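Local coordinates for protein cellulose 1,4-beta-cellobiosidase (Thermobifida fusca, PDB 4JJJ) that probably hydrolyses cellulose as a family 48 cellobiohydrolase, this chain being the (alpha/alpha)6 catalytic part of a longer protein that also has a cellulose-binding module, at residues Asn122-Gln127 with Ala281-Gly287; Gln231-Trp235 with Gln427-Val431; Gln327-Tyr333 with Phe356-Phe362. The protein carries 1 engineered substitution. All blocks are in the same frame, centred on the assembly; numbering follows the deposited sequence.

Contact 1. Residues Asn122-Gln127 with Ala281-Gly287; sequences NVPVGQ and ATSCPGG
Two loops of the family 48 catalytic domain, far out from the helical core, meet where V123 and P124 lie against A281 and T282; the second of them carries C284, disulfide-bonded to C278. V123 turns its two methyl branches to the alanine: CG2 packs on A281 CB at 3.7 Å, while CG1 lies 3.4 Å from A281 O. With CG1 anti to the backbone N (chi1 166°), both branches can rest on the same residue. The proline ring comes next, its CD 3.7 Å from T282 O and its CB beside the G286 backbone. At the solvent-facing end, T282 presents its methyl group to N122, CG2 standing 3.7 Å from both N122 O and N122 ND2. K273, from outside the two segments, ties them together, since its NZ is hydrogen-bonded to P124 O, A281 O and C284 O; three carbonyls thus share one probably charged amine. Further along, the chains run close, with the CA atoms of G126 and G286 3.8 Å apart; both residues being glycine, backbone meets backbone here. V125 turns away from this seam, its side chain about 8 Å from a bound glucose unit. The seam ends in a single direct hydrogen bond, Q127 N to G287 O at 3.0 Å, nearly straight at 169°, with the donor above the carbonyl plane.

Contact 2. Residues Gln231-Trp235 with Gln427-Val431; sequences QVMFW and QLYYV
The side-chain amide of Q427 is joined to helix 223-242 by two hydrogen bonds that converge on its oxygen. Q231 NE2 donates to Q427 OE1 at 2.8 Å and W235 NE1 donates to the same atom at 2.7 Å, the first bond the straighter of the two (160° against 147°). The donors reach OE1 from opposite faces of the Q427 amide plane, and neither lies on a lone pair. For Q231 the acceptor sits in the plane of its own amide, so this N-H is well directed; for W235 it lies near the indole edge, somewhat tilted from the ring plane. The Q231 chain is fully extended, with CG anti to the backbone N, which carries its amide across to Q427. The oxygen of the same amide is satisfied too: Q231 OE1 accepts from N328 ND2. Both donors would probably polarise the buried Q427 carbonyl and fix the rotation of its amide.

Beyond the indole nitrogen the contact turns apolar. W235 CH2 meets V431 CG2 at 3.6 Å and approaches the edge of the Y430 ring at CE2, 3.8 Å away, while F234 CE2 touches V431 CG2 more loosely at 4.1 Å. F234 also lays CE2 over one face of the W235 indole. The short helix axes stay 13.3 Å apart, inclined at 27°, so long side chains bridge the gap, with L330 of helix 329-337 packing on Q231, F234 and Q427. Such a buried joint between roughly parallel helices belongs to the interior of the (alpha/alpha)6 fold.

Contact 3. Residues Gln327-Tyr333 with Phe356-Phe362; sequences QNVLAAY and FDRQLEF. With ZN (zinc ion), chain T.
The F356 ring carries Y333 of helix 329-337 on one face: Y333 CA lies over its centre, and Y333 CB makes a CH-pi contact 4.2 Å from the F356 ring centroid. The F356 and Y333 rings meet obliquely, their planes at 58°, while V329 O approaches F356 CE1 obliquely at 3.4 Å. At the other end of the contact, the edge of the F362 ring receives Q327 CG, which stands 3.9 Å from F362 CD2.

Between the two aromatics, Q359 reaches across to the chain just ahead of the helix. Its side chain is extended beyond CG and delivers OE1 to N328 N at 2.8 Å, the donor tilted 17° from the carbonyl plane; Q359 NE2 is held by S355 OG. N328 occupies the N-cap position, and its OD1 accepts from A331 N at 2.9 Å in an almost straight bond. One residue therefore has its backbone N-H bound by Q359 while its side chain caps the helix. Apolar contacts fill in the rest: A332 CB packs on F356 CB at 3.7 Å, and V329 CG1 lies against L360 CG.

Away from this interface, successive turns of helix 348-365 supply D357 OD1, in the conformer given, and E361 OE2 to a zinc ion, each 2.0 Å from the metal, which also binds a water. E361 OE1 is hydrogen-bonded by Y396 OH and W478 NE1.

The two helices run nearly antiparallel, at 159° and 9.2 Å between short axes, as neighbours in the (alpha/alpha)6 fold. Helix 416-432 touches both, through N328, L330, Y333 and F356, and helix 223-242 packs on N328, L330 and Y333.

Contacts 2 and 3 are buried helix packing, with centres 12 Å apart, whereas contact 1 joins two partly buried loops 28 Å from the centre of the chain and touches neither. Contacts 2 and 3 use different helix pairs yet meet directly, the side chains of Q231 and N328 joining them and L428 packing on F356. In both, a glutamine carbonyl accepts buried N-H groups amid aromatic and aliphatic side chains, and both have side chains within about 7 Å of N224, the engineered residue at the predicted nucleophile position. Contact 1 instead relies on glycine backbone, proline and a nearby disulfide, while contact 3 alone includes metal ligands.

Contact 1. Residues Asn122-Gln127 with Ala281-Gly287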
loop_
_atom_site.group_PDB
_atom_site.type_symbol
_atom_site.label_atom_id
_atom_site.label_comp_id
_atom_site.label_asym_id
_atom_site.label_seq_id
_atom_site.Cartn_x
_atom_site.Cartn_y
_atom_site.Cartn_z
ATOM N N ASN A 122 17.274 -24.639 -9.861
ATOM C CA ASN A 122 16.776 -25.237 -11.149
ATOM C C ASN A 122 15.617 -24.461 -11.746
ATOM O O ASN A 122 15.165 -24.794 -12.825
ATOM C CB ASN A 122 16.391 -26.720 -10.990
ATOM C CG ASN A 122 15.214 -26.957 -10.052
ATOM O OD1 ASN A 122 14.784 -26.097 -9.293
ATOM N ND2 ASN A 122 14.682 -28.156 -10.107
ATOM N N VAL A 123 15.128 -23.415 -11.048
ATOM C CA VAL A 123 14.021 -22.640 -11.574
ATOM C C VAL A 123 14.596 -21.439 -12.302
ATOM O O VAL A 123 15.329 -20.678 -11.717
ATOM C CB VAL A 123 13.091 -22.228 -10.451
ATOM C CG1 VAL A 123 12.152 -21.156 -10.942
ATOM C CG2 VAL A 123 12.326 -23.409 -9.902
ATOM N N PRO A 124 14.339 -21.324 -13.602
ATOM C CA PRO A 124 14.847 -20.193 -14.352
ATOM C C PRO A 124 14.290 -18.828 -13.869
ATOM O O PRO A 124 13.120 -18.743 -13.599
ATOM C CB PRO A 124 14.430 -20.492 -15.778
ATOM C CG PRO A 124 14.050 -21.921 -15.810
ATOM C CD PRO A 124 13.664 -22.327 -14.459
ATOM N N VAL A 125 15.193 -17.883 -13.724
ATOM C CA VAL A 125 14.921 -16.463 -13.442
ATOM C C VAL A 125 15.316 -15.664 -14.679
ATOM O O VAL A 125 16.403 -15.842 -15.335
ATOM C CB VAL A 125 15.633 -16.017 -12.167
ATOM C CG1 VAL A 125 15.410 -14.556 -11.735
ATOM C CG2 VAL A 125 15.211 -16.958 -11.034
ATOM N N GLY A 126 14.430 -14.713 -15.018
ATOM C CA GLY A 126 14.724 -13.854 -16.158
ATOM C C GLY A 126 15.733 -12.768 -15.930
ATOM O O GLY A 126 16.333 -12.654 -14.837
ATOM N N GLN A 127 15.989 -12.023 -16.980
ATOM C CA GLN A 127 16.874 -10.880 -16.953
ATOM C C GLN A 127 16.027 -9.652 -16.476
ATOM O O GLN A 127 14.884 -9.476 -16.846
ATOM C CB GLN A 127 17.460 -10.626 -18.346
ATOM C CG GLN A 127 18.571 -11.725 -18.645
ATOM C CD GLN A 127 19.337 -11.554 -19.971
ATOM O OE1 GLN A 127 18.938 -10.763 -20.823
ATOM N NE2 GLN A 127 20.440 -12.330 -20.151
ATOM N N ALA A 281 7.251 -23.883 -12.212
ATOM C CA ALA A 281 8.389 -23.085 -12.004
ATOM C C ALA A 281 9.619 -23.469 -12.843
ATOM O O ALA A 281 10.288 -22.600 -13.329
ATOM C CB ALA A 281 8.728 -22.999 -10.547
ATOM N N THR A 282 9.850 -24.778 -13.113
ATOM C CA THR A 282 11.010 -25.148 -13.935
ATOM C C THR A 282 10.747 -25.030 -15.425
ATOM O O THR A 282 11.703 -24.904 -16.144
ATOM C CB THR A 282 11.499 -26.608 -13.645
ATOM O OG1 THR A 282 10.353 -27.467 -13.785
ATOM C CG2 THR A 282 11.994 -26.680 -12.241
ATOM N N SER A 283 9.482 -24.936 -15.826
ATOM C CA SER A 283 9.014 -24.918 -17.216
ATOM C C SER A 283 8.847 -23.512 -17.725
ATOM O O SER A 283 9.237 -23.218 -18.844
ATOM C CB SER A 283 7.635 -25.589 -17.366
ATOM O OG SER A 283 7.750 -26.981 -17.268
ATOM N N CYS A 284 8.261 -22.648 -16.900
ATOM C CA CYS A 284 8.010 -21.237 -17.328
ATOM C C CYS A 284 9.329 -20.562 -17.564
ATOM O O CYS A 284 10.128 -20.492 -16.665
ATOM C CB CYS A 284 7.116 -20.557 -16.336
ATOM S SG CYS A 284 6.801 -18.816 -16.860
ATOM N N PRO A 285 9.561 -20.035 -18.748
ATOM C CA PRO A 285 10.886 -19.550 -19.056
ATOM C C PRO A 285 11.219 -18.227 -18.445
ATOM O O PRO A 285 10.341 -17.367 -18.205
ATOM C CB PRO A 285 10.900 -19.366 -20.583
ATOM C CG PRO A 285 9.524 -19.360 -20.968
ATOM C CD PRO A 285 8.685 -20.031 -19.936
ATOM N N GLY A 286 12.490 -18.044 -18.249
ATOM C CA GLY A 286 12.972 -16.744 -17.853
ATOM C C GLY A 286 12.625 -15.724 -18.915
ATOM O O GLY A 286 12.785 -15.971 -20.108
ATOM N N GLY A 287 12.313 -14.501 -18.519
ATOM C CA GLY A 287 12.139 -13.447 -19.453
ATOM C C GLY A 287 13.412 -12.896 -20.007
ATOM O O GLY A 287 14.515 -13.022 -19.403
#

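Contact 2. Residues Gln231-Trp235 with Gln427-Val431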
loop_
_atom_site.group_PDB
_atom_site.type_symbol
_atom_site.label_atom_id
_atom_site.label_comp_id
_atom_site.label_asym_id
_atom_site.label_seq_id
_atom_site.Cartn_x
_atom_site.Cartn_y
_atom_site.Cartn_z
ATOM N N GLN A 231 1.027 10.820 -8.236
ATOM C CA GLN A 231 -0.227 11.441 -8.437
ATOM C C GLN A 231 -0.346 12.802 -7.715
ATOM O O GLN A 231 -0.830 13.768 -8.278
ATOM C CB GLN A 231 -1.330 10.484 -7.908
ATOM C CG GLN A 231 -2.683 11.031 -7.886
ATOM C CD GLN A 231 -3.659 10.172 -7.107
ATOM O OE1 GLN A 231 -3.261 9.212 -6.486
ATOM N NE2 GLN A 231 -4.973 10.501 -7.189
ATOM N N VAL A 232 0.151 12.863 -6.497
ATOM C CA VAL A 232 0.137 14.136 -5.721
ATOM C C VAL A 232 0.918 15.209 -6.474
ATOM O O VAL A 232 0.462 16.359 -6.624
ATOM C CB VAL A 232 0.716 13.978 -4.292
ATOM C CG1 VAL A 232 0.963 15.349 -3.679
ATOM C CG2 VAL A 232 -0.200 13.084 -3.518
ATOM N N MET A 233 2.055 14.807 -7.079
ATOM C CA MET A 233 2.887 15.781 -7.731
ATOM C C MET A 233 2.291 16.192 -9.056
ATOM O O MET A 233 2.531 17.328 -9.518
ATOM C CB MET A 233 4.299 15.263 -7.832
ATOM C CG MET A 233 5.002 15.149 -6.524
ATOM S SD MET A 233 4.913 16.640 -5.456
ATOM C CE MET A 233 5.475 17.780 -6.521
ATOM N N PHE A 234 1.514 15.372 -9.752
ATOM C CA PHE A 234 0.730 15.861 -10.903
ATOM C C PHE A 234 -0.120 17.050 -10.492
ATOM O O PHE A 234 -0.181 18.121 -11.090
ATOM C CB PHE A 234 -0.169 14.777 -11.467
ATOM C CG PHE A 234 -1.171 15.287 -12.410
ATOM C CD1 PHE A 234 -0.862 15.543 -13.734
ATOM C CD2 PHE A 234 -2.434 15.532 -12.005
ATOM C CE1 PHE A 234 -1.796 16.045 -14.622
ATOM C CE2 PHE A 234 -3.387 16.011 -12.838
ATOM C CZ PHE A 234 -3.067 16.333 -14.193
ATOM N N TRP A 235 -0.792 16.912 -9.361
ATOM C CA TRP A 235 -1.666 17.971 -8.848
ATOM C C TRP A 235 -0.900 19.175 -8.368
ATOM O O TRP A 235 -1.299 20.312 -8.694
ATOM C CB TRP A 235 -2.595 17.435 -7.745
ATOM C CG TRP A 235 -3.663 16.565 -8.378
ATOM C CD1 TRP A 235 -3.813 15.181 -8.237
ATOM C CD2 TRP A 235 -4.664 16.998 -9.288
ATOM N NE1 TRP A 235 -4.872 14.764 -9.061
ATOM C CE2 TRP A 235 -5.436 15.870 -9.660
ATOM C CE3 TRP A 235 -5.011 18.238 -9.823
ATOM C CZ2 TRP A 235 -6.536 15.964 -10.560
ATOM C CZ3 TRP A 235 -6.033 18.327 -10.700
ATOM C CH2 TRP A 235 -6.792 17.157 -11.104
ATOM N N GLN A 427 -10.594 11.023 -11.045
ATOM C CA GLN A 427 -9.716 12.158 -11.261
ATOM C C GLN A 427 -9.266 12.196 -12.769
ATOM O O GLN A 427 -9.274 13.267 -13.368
ATOM C CB GLN A 427 -8.499 12.135 -10.410
ATOM C CG GLN A 427 -8.728 12.517 -8.944
ATOM C CD GLN A 427 -7.398 12.709 -8.202
ATOM O OE1 GLN A 427 -6.308 12.459 -8.657
ATOM N NE2 GLN A 427 -7.557 13.121 -6.991
ATOM N N LEU A 428 -8.898 11.063 -13.326
ATOM C CA LEU A 428 -8.576 11.018 -14.750
ATOM C C LEU A 428 -9.716 11.539 -15.582
ATOM O O LEU A 428 -9.512 12.352 -16.533
ATOM C CB LEU A 428 -8.189 9.597 -15.144
ATOM C CG LEU A 428 -7.912 9.414 -16.605
ATOM C CD1 LEU A 428 -6.587 10.174 -16.945
ATOM C CD2 LEU A 428 -7.791 7.916 -16.933
ATOM N N TYR A 429 -10.917 11.025 -15.312
ATOM C CA TYR A 429 -12.110 11.430 -16.031
ATOM C C TYR A 429 -12.334 12.947 -15.927
ATOM O O TYR A 429 -12.528 13.620 -16.910
ATOM C CB TYR A 429 -13.318 10.664 -15.466
ATOM C CG TYR A 429 -14.615 10.992 -16.087
ATOM C CD1 TYR A 429 -14.822 10.946 -17.464
ATOM C CD2 TYR A 429 -15.633 11.413 -15.297
ATOM C CE1 TYR A 429 -16.035 11.313 -17.990
ATOM C CE2 TYR A 429 -16.872 11.781 -15.806
ATOM C CZ TYR A 429 -17.066 11.732 -17.159
ATOM O OH TYR A 429 -18.362 12.037 -17.672
ATOM N N TYR A 430 -12.122 13.510 -14.713
ATOM C CA TYR A 430 -12.160 14.954 -14.551
ATOM C C TYR A 430 -11.155 15.652 -15.451
ATOM O O TYR A 430 -11.511 16.676 -16.105
ATOM C CB TYR A 430 -11.981 15.288 -13.090
ATOM C CG TYR A 430 -11.696 16.733 -12.795
ATOM C CD1 TYR A 430 -12.611 17.725 -13.153
ATOM C CD2 TYR A 430 -10.542 17.082 -12.146
ATOM C CE1 TYR A 430 -12.309 19.057 -12.899
ATOM C CE2 TYR A 430 -10.265 18.443 -11.849
ATOM C CZ TYR A 430 -11.156 19.424 -12.253
ATOM O OH TYR A 430 -10.830 20.753 -11.893
ATOM N N VAL A 431 -9.917 15.193 -15.445
ATOM C CA VAL A 431 -8.829 15.862 -16.189
ATOM C C VAL A 431 -9.058 15.807 -17.685
ATOM O O VAL A 431 -8.977 16.898 -18.348
ATOM C CB VAL A 431 -7.491 15.327 -15.786
ATOM C CG1 VAL A 431 -6.406 15.909 -16.664
ATOM C CG2 VAL A 431 -7.236 15.601 -14.270
#

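Contact 3. Residues Gln327-Tyr333 with Phe356-Phe362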
loop_
_atom_site.group_PDB
_atom_site.type_symbol
_atom_site.label_atom_id
_atom_site.label_comp_id
_atom_site.label_asym_id
_atom_site.label_seq_id
_atom_site.Cartn_x
_atom_site.Cartn_y
_atom_site.Cartn_z
ATOM N N GLN A 327 -4.122 0.144 -8.493
ATOM C CA GLN A 327 -3.850 0.766 -9.774
ATOM C C GLN A 327 -4.056 2.264 -9.717
ATOM O O GLN A 327 -4.895 2.731 -8.940
ATOM C CB GLN A 327 -4.693 0.155 -10.908
ATOM C CG GLN A 327 -4.680 -1.397 -10.948
ATOM C CD GLN A 327 -3.239 -1.943 -10.933
ATOM O OE1 GLN A 327 -2.901 -2.714 -9.961
ATOM N NE2 GLN A 327 -2.425 -1.521 -11.743
ATOM N N ASN A 328 -3.341 2.971 -10.568
ATOM C CA ASN A 328 -3.383 4.412 -10.484
ATOM C C ASN A 328 -3.280 4.971 -11.867
ATOM O O ASN A 328 -2.198 5.320 -12.345
ATOM C CB ASN A 328 -2.288 4.958 -9.568
ATOM C CG ASN A 328 -2.565 6.357 -9.126
ATOM O OD1 ASN A 328 -3.050 7.177 -9.897
ATOM N ND2 ASN A 328 -2.303 6.648 -7.841
ATOM N N VAL A 329 -4.467 5.066 -12.461
ATOM C CA VAL A 329 -4.497 5.478 -13.851
ATOM C C VAL A 329 -4.130 6.968 -13.971
ATOM O O VAL A 329 -3.726 7.422 -15.071
ATOM C CB VAL A 329 -5.841 5.187 -14.459
ATOM C CG1 VAL A 329 -6.012 3.662 -14.532
ATOM C CG2 VAL A 329 -7.004 5.939 -13.844
ATOM N N LEU A 330 -4.300 7.727 -12.903
ATOM C CA LEU A 330 -3.923 9.147 -12.920
ATOM C C LEU A 330 -2.430 9.288 -12.886
ATOM O O LEU A 330 -1.881 10.012 -13.734
ATOM C CB LEU A 330 -4.607 9.851 -11.704
ATOM C CG LEU A 330 -4.539 11.365 -11.561
ATOM C CD1 LEU A 330 -3.095 11.860 -11.432
ATOM C CD2 LEU A 330 -5.218 12.071 -12.742
ATOM N N ALA A 331 -1.746 8.589 -12.026
ATOM C CA ALA A 331 -0.290 8.533 -12.041
ATOM C C ALA A 331 0.244 8.040 -13.401
ATOM O O ALA A 331 1.261 8.579 -13.866
ATOM C CB ALA A 331 0.239 7.721 -10.904
ATOM N N ALA A 332 -0.392 7.007 -13.965
ATOM C CA ALA A 332 0.066 6.454 -15.263
ATOM C C ALA A 332 -0.094 7.459 -16.405
ATOM O O ALA A 332 0.824 7.625 -17.238
ATOM C CB ALA A 332 -0.577 5.144 -15.562
ATOM N N TYR A 333 -1.207 8.195 -16.345
ATOM C CA TYR A 333 -1.447 9.264 -17.332
ATOM C C TYR A 333 -0.348 10.278 -17.143
ATOM O O TYR A 333 0.236 10.761 -18.158
ATOM C CB TYR A 333 -2.821 9.907 -17.007
ATOM C CG TYR A 333 -2.956 11.264 -17.684
ATOM C CD1 TYR A 333 -3.240 11.310 -19.008
ATOM C CD2 TYR A 333 -2.900 12.396 -16.958
ATOM C CE1 TYR A 333 -3.437 12.561 -19.627
ATOM C CE2 TYR A 333 -2.996 13.624 -17.579
ATOM C CZ TYR A 333 -3.245 13.637 -18.893
ATOM O OH TYR A 333 -3.420 14.899 -19.528
ATOM N N PHE A 356 -0.544 2.640 -18.566
ATOM C CA PHE A 356 -1.763 3.437 -18.543
ATOM C C PHE A 356 -2.901 2.658 -19.217
ATOM O O PHE A 356 -4.010 2.484 -18.675
ATOM C CB PHE A 356 -1.491 4.782 -19.162
ATOM C CG PHE A 356 -2.674 5.709 -19.283
ATOM C CD1 PHE A 356 -3.528 5.922 -18.231
ATOM C CD2 PHE A 356 -2.918 6.442 -20.434
ATOM C CE1 PHE A 356 -4.596 6.795 -18.315
ATOM C CE2 PHE A 356 -3.951 7.332 -20.543
ATOM C CZ PHE A 356 -4.812 7.515 -19.480
ATOM N N ASP A 357 -2.648 2.245 -20.449
ATOM C CA ASP A 357 -3.600 1.445 -21.216
ATOM C C ASP A 357 -3.940 0.117 -20.520
ATOM O O ASP A 357 -5.143 -0.200 -20.336
ATOM C CB ASP A 357 -3.024 1.164 -22.603
ATOM C CG ASP A 357 -3.807 0.138 -23.393
ATOM O OD1 ASP A 357 -5.007 0.399 -23.543
ATOM O OD2 ASP A 357 -3.198 -0.940 -23.758
ATOM N N ARG A 358 -2.910 -0.633 -20.132
ATOM C CA ARG A 358 -3.102 -1.931 -19.547
ATOM C C ARG A 358 -3.936 -1.863 -18.211
ATOM O O ARG A 358 -4.829 -2.679 -17.959
ATOM C CB ARG A 358 -1.799 -2.623 -19.235
ATOM C CG ARG A 358 -1.929 -4.114 -18.952
ATOM C CD ARG A 358 -2.285 -4.939 -20.158
ATOM N NE ARG A 358 -1.360 -4.904 -21.273
ATOM C CZ ARG A 358 -0.292 -5.727 -21.341
ATOM N NH1 ARG A 358 0.036 -6.552 -20.387
ATOM N NH2 ARG A 358 0.476 -5.715 -22.400
ATOM N N GLN A 359 -3.654 -0.824 -17.418
ATOM C CA GLN A 359 -4.372 -0.688 -16.147
ATOM C C GLN A 359 -5.846 -0.420 -16.424
ATOM O O GLN A 359 -6.711 -0.998 -15.748
ATOM C CB GLN A 359 -3.786 0.452 -15.332
ATOM C CG GLN A 359 -2.405 0.167 -14.731
ATOM C CD GLN A 359 -1.958 1.251 -13.770
ATOM O OE1 GLN A 359 -2.725 1.829 -13.001
ATOM N NE2 GLN A 359 -0.701 1.620 -13.937
ATOM N N LEU A 360 -6.212 0.426 -17.404
ATOM C CA LEU A 360 -7.594 0.635 -17.686
ATOM C C LEU A 360 -8.263 -0.617 -18.211
ATOM O O LEU A 360 -9.449 -0.858 -17.823
ATOM C CB LEU A 360 -7.774 1.787 -18.692
ATOM C CG LEU A 360 -7.554 3.185 -18.038
ATOM C CD1 LEU A 360 -7.231 4.195 -19.168
ATOM C CD2 LEU A 360 -8.792 3.546 -17.237
ATOM N N GLU A 361 -7.619 -1.399 -19.046
ATOM C CA GLU A 361 -8.224 -2.684 -19.508
ATOM C C GLU A 361 -8.445 -3.656 -18.342
ATOM O O GLU A 361 -9.522 -4.195 -18.233
ATOM C CB GLU A 361 -7.299 -3.346 -20.487
ATOM C CG GLU A 361 -7.245 -2.647 -21.804
ATOM C CD GLU A 361 -6.546 -3.473 -22.885
ATOM O OE1 GLU A 361 -6.430 -4.689 -22.784
ATOM O OE2 GLU A 361 -6.002 -2.893 -23.887
ATOM N N PHE A 362 -7.453 -3.733 -17.449
ATOM C CA PHE A 362 -7.535 -4.579 -16.241
ATOM C C PHE A 362 -8.700 -4.224 -15.342
ATOM O O PHE A 362 -9.493 -5.071 -14.976
ATOM C CB PHE A 362 -6.222 -4.394 -15.463
ATOM C CG PHE A 362 -6.048 -5.158 -14.215
ATOM C CD1 PHE A 362 -5.894 -6.517 -14.205
ATOM C CD2 PHE A 362 -5.792 -4.477 -13.014
ATOM C CE1 PHE A 362 -5.591 -7.204 -13.042
ATOM C CE2 PHE A 362 -5.491 -5.196 -11.864
ATOM C CZ PHE A 362 -5.382 -6.534 -11.856
HETATM ZN ZN ZN T . -5.970 -1.031 -24.562
HETATM O O HOH W 1 -5.274 -1.217 -26.485
#